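Local coordinates for capsid polyprotein VP90 (Turkey astrovirus 2, PDB 3TS3) that probably self-assembles into the icosahedral astrovirus capsid, whose surface spikes this domain forms, and is linked to inhibition of host complement factors, at residues P142-A154 with L185-F199. Sequence-based numbering, arbitrary orientation.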
loop_
_atom_site.group_PDB
_atom_site.type_symbol
_atom_site.label_atom_id
_atom_site.label_comp_id
_atom_site.label_asym_id
_atom_site.label_seq_id
_atom_site.Cartn_x
_atom_site.Cartn_y
_atom_site.Cartn_z
ATOM N N PRO C 142 -17.185 15.493 -2.251
ATOM C CA PRO C 142 -16.263 15.307 -1.134
ATOM C C PRO C 142 -14.813 15.431 -1.582
ATOM O O PRO C 142 -14.459 14.931 -2.633
ATOM C CB PRO C 142 -16.544 13.872 -0.697
ATOM C CG PRO C 142 -17.996 13.668 -1.008
ATOM C CD PRO C 142 -18.249 14.471 -2.268
ATOM N N VAL C 143 -14.004 16.120 -0.787
ATOM C CA VAL C 143 -12.575 16.194 -1.022
ATOM C C VAL C 143 -11.820 15.956 0.282
ATOM O O VAL C 143 -12.242 16.404 1.338
ATOM C CB VAL C 143 -12.143 17.513 -1.706
ATOM C CG1 VAL C 143 -12.498 18.723 -0.870
ATOM C CG2 VAL C 143 -10.660 17.486 -2.016
ATOM N N ILE C 144 -10.729 15.209 0.197
ATOM C CA ILE C 144 -9.933 14.910 1.375
ATOM C C ILE C 144 -8.460 15.228 1.149
ATOM O O ILE C 144 -7.877 14.797 0.175
ATOM C CB ILE C 144 -10.074 13.431 1.790
ATOM C CG1 ILE C 144 -11.530 13.105 2.132
ATOM C CG2 ILE C 144 -9.157 13.108 2.963
ATOM C CD1 ILE C 144 -11.812 11.616 2.259
ATOM N N SER C 145 -7.871 15.969 2.078
ATOM C CA SER C 145 -6.449 16.282 2.046
ATOM C C SER C 145 -5.641 15.046 2.435
ATOM O O SER C 145 -5.875 14.464 3.474
ATOM C CB SER C 145 -6.189 17.417 3.035
ATOM O OG SER C 145 -4.824 17.545 3.350
ATOM N N MET C 146 -4.686 14.660 1.596
ATOM C CA MET C 146 -3.880 13.486 1.692
ATOM C C MET C 146 -2.458 13.875 1.464
ATOM O O MET C 146 -2.133 14.870 0.860
ATOM C CB MET C 146 -4.287 12.421 0.660
ATOM C CG MET C 146 -5.775 12.046 0.636
ATOM S SD MET C 146 -6.289 11.072 2.067
ATOM C CE MET C 146 -5.426 9.521 1.808
ATOM N N GLY C 147 -1.567 12.973 1.759
ATOM C CA GLY C 147 -0.173 13.072 1.391
ATOM C C GLY C 147 0.428 11.706 1.193
ATOM O O GLY C 147 0.019 10.745 1.838
ATOM N N ASP C 148 1.409 11.630 0.304
ATOM C CA ASP C 148 2.147 10.397 0.108
ATOM C C ASP C 148 3.224 10.276 1.181
ATOM O O ASP C 148 3.352 11.135 2.026
ATOM C CB ASP C 148 2.674 10.235 -1.324
ATOM C CG ASP C 148 3.831 11.151 -1.642
ATOM O OD1 ASP C 148 4.402 11.724 -0.713
ATOM O OD2 ASP C 148 4.148 11.272 -2.833
ATOM N N THR C 149 3.978 9.192 1.143
ATOM C CA THR C 149 4.953 8.908 2.181
ATOM C C THR C 149 6.152 9.843 2.164
ATOM O O THR C 149 6.956 9.821 3.071
ATOM C CB THR C 149 5.371 7.434 2.184
ATOM O OG1 THR C 149 5.601 7.003 0.843
ATOM C CG2 THR C 149 4.250 6.592 2.796
ATOM N N ASN C 150 6.255 10.659 1.120
ATOM C CA ASN C 150 7.299 11.678 1.035
ATOM C C ASN C 150 6.802 13.041 1.481
ATOM O O ASN C 150 7.539 14.012 1.428
ATOM C CB ASN C 150 7.838 11.801 -0.388
ATOM C CG ASN C 150 8.582 10.577 -0.838
ATOM O OD1 ASN C 150 9.258 9.929 -0.058
ATOM N ND2 ASN C 150 8.458 10.260 -2.114
ATOM N N GLY C 151 5.552 13.114 1.924
ATOM C CA GLY C 151 4.972 14.395 2.286
ATOM C C GLY C 151 4.551 15.269 1.113
ATOM O O GLY C 151 4.492 16.479 1.230
ATOM N N ARG C 152 4.243 14.645 -0.016
ATOM C CA ARG C 152 3.783 15.385 -1.182
ATOM C C ARG C 152 2.267 15.418 -1.123
ATOM O O ARG C 152 1.610 14.394 -1.258
ATOM C CB ARG C 152 4.234 14.690 -2.459
ATOM C CG ARG C 152 4.049 15.525 -3.709
ATOM C CD ARG C 152 4.467 14.765 -4.945
ATOM N NE ARG C 152 4.528 15.627 -6.121
ATOM C CZ ARG C 152 5.591 16.329 -6.486
ATOM N NH1 ARG C 152 6.708 16.294 -5.773
ATOM N NH2 ARG C 152 5.528 17.079 -7.571
ATOM N N ARG C 153 1.733 16.614 -0.913
ATOM C CA ARG C 153 0.308 16.822 -0.732
ATOM C C ARG C 153 -0.478 16.444 -1.978
ATOM O O ARG C 153 -0.039 16.661 -3.101
ATOM C CB ARG C 153 0.024 18.281 -0.361
ATOM C CG ARG C 153 -1.373 18.559 0.206
ATOM C CD ARG C 153 -1.288 18.661 1.697
ATOM N NE ARG C 153 -2.523 19.010 2.398
ATOM C CZ ARG C 153 -2.704 20.145 3.060
ATOM N NH1 ARG C 153 -1.754 21.069 3.073
ATOM N NH2 ARG C 153 -3.834 20.353 3.713
ATOM N N ALA C 154 -1.660 15.884 -1.734
ATOM C CA ALA C 154 -2.543 15.356 -2.767
ATOM C C ALA C 154 -3.994 15.430 -2.307
ATOM O O ALA C 154 -4.271 15.805 -1.187
ATOM C CB ALA C 154 -2.174 13.923 -3.098
ATOM N N LEU C 185 2.815 5.033 -4.300
ATOM C CA LEU C 185 3.122 5.128 -2.884
ATOM C C LEU C 185 1.817 5.097 -2.108
ATOM O O LEU C 185 0.762 5.327 -2.659
ATOM C CB LEU C 185 3.825 6.450 -2.579
ATOM C CG LEU C 185 5.133 6.732 -3.313
ATOM C CD1 LEU C 185 5.658 8.105 -2.926
ATOM C CD2 LEU C 185 6.152 5.669 -3.021
ATOM N N TYR C 186 1.910 4.788 -0.823
ATOM C CA TYR C 186 0.762 4.840 0.059
ATOM C C TYR C 186 0.391 6.303 0.247
ATOM O O TYR C 186 1.251 7.163 0.235
ATOM C CB TYR C 186 1.095 4.272 1.442
ATOM C CG TYR C 186 1.171 2.765 1.567
ATOM C CD1 TYR C 186 0.031 1.985 1.590
ATOM C CD2 TYR C 186 2.387 2.138 1.713
ATOM C CE1 TYR C 186 0.119 0.612 1.734
ATOM C CE2 TYR C 186 2.482 0.783 1.850
ATOM C CZ TYR C 186 1.352 0.024 1.871
ATOM O OH TYR C 186 1.479 -1.332 2.020
ATOM N N PHE C 187 -0.887 6.564 0.452
ATOM C CA PHE C 187 -1.367 7.900 0.750
ATOM C C PHE C 187 -2.047 7.852 2.102
ATOM O O PHE C 187 -2.764 6.916 2.392
ATOM C CB PHE C 187 -2.329 8.409 -0.329
ATOM C CG PHE C 187 -1.635 8.905 -1.561
ATOM C CD1 PHE C 187 -1.185 8.029 -2.518
ATOM C CD2 PHE C 187 -1.417 10.252 -1.745
ATOM C CE1 PHE C 187 -0.546 8.490 -3.636
ATOM C CE2 PHE C 187 -0.773 10.708 -2.858
ATOM C CZ PHE C 187 -0.346 9.836 -3.806
ATOM N N TRP C 188 -1.797 8.865 2.919
ATOM C CA TRP C 188 -2.368 8.956 4.254
ATOM C C TRP C 188 -3.073 10.304 4.432
ATOM O O TRP C 188 -2.676 11.291 3.837
ATOM C CB TRP C 188 -1.262 8.818 5.302
ATOM C CG TRP C 188 -0.636 7.452 5.409
ATOM C CD1 TRP C 188 0.354 6.938 4.625
ATOM C CD2 TRP C 188 -0.932 6.455 6.386
ATOM N NE1 TRP C 188 0.680 5.675 5.046
ATOM C CE2 TRP C 188 -0.091 5.359 6.131
ATOM C CE3 TRP C 188 -1.825 6.383 7.454
ATOM C CZ2 TRP C 188 -0.126 4.209 6.890
ATOM C CZ3 TRP C 188 -1.850 5.245 8.210
ATOM C CH2 TRP C 188 -1.011 4.170 7.923
ATOM N N ASN C 189 -4.124 10.347 5.244
ATOM C CA ASN C 189 -4.818 11.615 5.432
ATOM C C ASN C 189 -3.932 12.663 6.110
ATOM O O ASN C 189 -3.134 12.358 6.975
ATOM C CB ASN C 189 -6.161 11.444 6.147
ATOM C CG ASN C 189 -6.015 11.298 7.641
ATOM O OD1 ASN C 189 -5.559 10.285 8.126
ATOM N ND2 ASN C 189 -6.429 12.315 8.373
ATOM N N TRP C 190 -4.058 13.897 5.655
ATOM C CA TRP C 190 -3.214 14.984 6.114
ATOM C C TRP C 190 -4.118 16.057 6.706
ATOM O O TRP C 190 -4.930 16.645 6.010
ATOM C CB TRP C 190 -2.455 15.485 4.884
ATOM C CG TRP C 190 -1.547 16.667 5.017
ATOM C CD1 TRP C 190 -1.723 17.766 5.795
ATOM C CD2 TRP C 190 -0.337 16.884 4.281
ATOM N NE1 TRP C 190 -0.684 18.644 5.612
ATOM C CE2 TRP C 190 0.176 18.129 4.682
ATOM C CE3 TRP C 190 0.360 16.143 3.328
ATOM C CZ2 TRP C 190 1.356 18.644 4.167
ATOM C CZ3 TRP C 190 1.533 16.657 2.820
ATOM C CH2 TRP C 190 2.015 17.896 3.235
ATOM N N SER C 191 -3.956 16.303 7.998
ATOM C CA SER C 191 -4.791 17.254 8.722
ATOM C C SER C 191 -4.675 18.660 8.149
ATOM O O SER C 191 -3.605 19.096 7.787
ATOM C CB SER C 191 -4.378 17.273 10.193
ATOM O OG SER C 191 -4.946 18.378 10.856
ATOM N N TYR C 192 -5.794 19.370 8.111
ATOM C CA TYR C 192 -5.829 20.712 7.535
ATOM C C TYR C 192 -4.954 21.709 8.299
ATOM O O TYR C 192 -4.567 22.724 7.762
ATOM C CB TYR C 192 -7.273 21.197 7.327
ATOM C CG TYR C 192 -8.008 20.321 6.337
ATOM C CD1 TYR C 192 -7.864 20.511 4.972
ATOM C CD2 TYR C 192 -8.802 19.275 6.768
ATOM C CE1 TYR C 192 -8.502 19.691 4.069
ATOM C CE2 TYR C 192 -9.441 18.457 5.876
ATOM C CZ TYR C 192 -9.291 18.666 4.531
ATOM O OH TYR C 192 -9.931 17.846 3.646
ATOM N N SER C 193 -4.634 21.397 9.546
ATOM C CA SER C 193 -3.784 22.271 10.347
ATOM C C SER C 193 -2.288 21.929 10.313
ATOM O O SER C 193 -1.490 22.588 10.960
ATOM C CB SER C 193 -4.286 22.317 11.787
ATOM O OG SER C 193 -4.571 21.021 12.256
ATOM N N ASP C 194 -1.915 20.902 9.558
ATOM C CA ASP C 194 -0.528 20.449 9.507
ATOM C C ASP C 194 0.248 20.993 8.319
ATOM O O ASP C 194 -0.231 20.998 7.196
ATOM C CB ASP C 194 -0.446 18.915 9.428
ATOM C CG ASP C 194 -0.521 18.243 10.778
ATOM O OD1 ASP C 194 -0.669 18.944 11.784
ATOM O OD2 ASP C 194 -0.422 17.000 10.817
ATOM N N THR C 195 1.471 21.422 8.595
ATOM C CA THR C 195 2.436 21.782 7.581
ATOM C C THR C 195 3.006 20.461 7.095
ATOM O O THR C 195 2.694 19.420 7.647
ATOM C CB THR C 195 3.594 22.599 8.152
ATOM O OG1 THR C 195 4.294 21.807 9.112
ATOM C CG2 THR C 195 3.093 23.862 8.814
ATOM N N LYS C 196 3.839 20.501 6.068
ATOM C CA LYS C 196 4.429 19.278 5.553
ATOM C C LYS C 196 5.293 18.611 6.616
ATOM O O LYS C 196 5.274 17.408 6.762
ATOM C CB LYS C 196 5.255 19.566 4.301
ATOM C CG LYS C 196 6.057 18.389 3.780
ATOM C CD LYS C 196 6.854 18.792 2.554
ATOM C CE LYS C 196 7.722 17.658 2.064
ATOM N NZ LYS C 196 8.464 18.056 0.856
ATOM N N GLN C 197 6.065 19.398 7.350
ATOM C CA GLN C 197 6.909 18.821 8.380
ATOM C C GLN C 197 6.074 18.170 9.473
ATOM O O GLN C 197 6.426 17.124 9.976
ATOM C CB GLN C 197 7.869 19.853 8.976
ATOM C CG GLN C 197 8.961 19.201 9.802
ATOM C CD GLN C 197 9.663 18.080 9.048
ATOM O OE1 GLN C 197 10.140 18.271 7.930
ATOM N NE2 GLN C 197 9.713 16.901 9.653
ATOM N N GLN C 198 4.979 18.814 9.848
ATOM C CA GLN C 198 4.081 18.261 10.844
ATOM C C GLN C 198 3.432 16.970 10.358
ATOM O O GLN C 198 3.281 16.031 11.117
ATOM C CB GLN C 198 3.028 19.286 11.255
ATOM C CG GLN C 198 3.628 20.468 12.003
ATOM C CD GLN C 198 2.601 21.524 12.286
ATOM O OE1 GLN C 198 1.897 21.967 11.397
ATOM N NE2 GLN C 198 2.517 21.945 13.543
ATOM N N PHE C 199 3.058 16.934 9.089
ATOM C CA PHE C 199 2.456 15.725 8.561
ATOM C C PHE C 199 3.441 14.562 8.653
ATOM O O PHE C 199 3.100 13.508 9.157
ATOM C CB PHE C 199 2.058 15.955 7.093
ATOM C CG PHE C 199 1.712 14.695 6.341
ATOM C CD1 PHE C 199 0.476 14.112 6.479
ATOM C CD2 PHE C 199 2.625 14.110 5.493
ATOM C CE1 PHE C 199 0.155 12.965 5.784
ATOM C CE2 PHE C 199 2.312 12.956 4.801
ATOM C CZ PHE C 199 1.075 12.389 4.949
HETATM O O HOH W 1 4.660 4.410 0.266
HETATM O O HOH W 2 -4.586 22.864 5.066
#
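Arg153 runs across one face of the Trp190 indole, and its chain can be followed outward atom by atom. CB meets the far rim of the six-membered ring, 3.9 Å from Trp190 CZ3. CG leaves anti to the backbone N (chi1 -165°), and a bend at chi2 of 100° lays CD over the centre of that ring. NE passes above the ring fusion, 3.6 Å from Trp190 CD2. CZ reaches the five-membered ring, 3.6 Å from Trp190 NE1, where the guanidinium stacks flat, planes 9° apart, as a cation-pi pair. NH1 lies 3.7 Å from Trp190 NE1. NE and NH2 both grip Ser145 OG side-on, the NE to OG bond being 2.9 Å, while NH2 also donates to a water that bridges to Tyr192 O. Ser145 OG in turn donates to Trp190 O at 2.8 Å, so this buried hydroxyl accepts two bonds and donates one.

The opposite face of the indole is covered by Phe199 CB, and Trp190 NE1 donates to Asp194 O at 2.9 Å in the ring plane, which fixes the rotation of the indole. Beside this stack, Gly147 and Trp188 form an antiparallel hydrogen-bonded pair. Phe187 CE2 touches Ala154 CB at 3.5 Å, and Asp148 CB sits over the Phe187 ring.

In this spike domain, strand 187-189 thus lies between strands 142-148 and 34-37, while strand 153-159 pairs with 142-148. Helix 196-202 closes over Trp190 through Phe199, and beyond Trp188 the ring of Tyr186 stacks on Tyr186 of the second subunit.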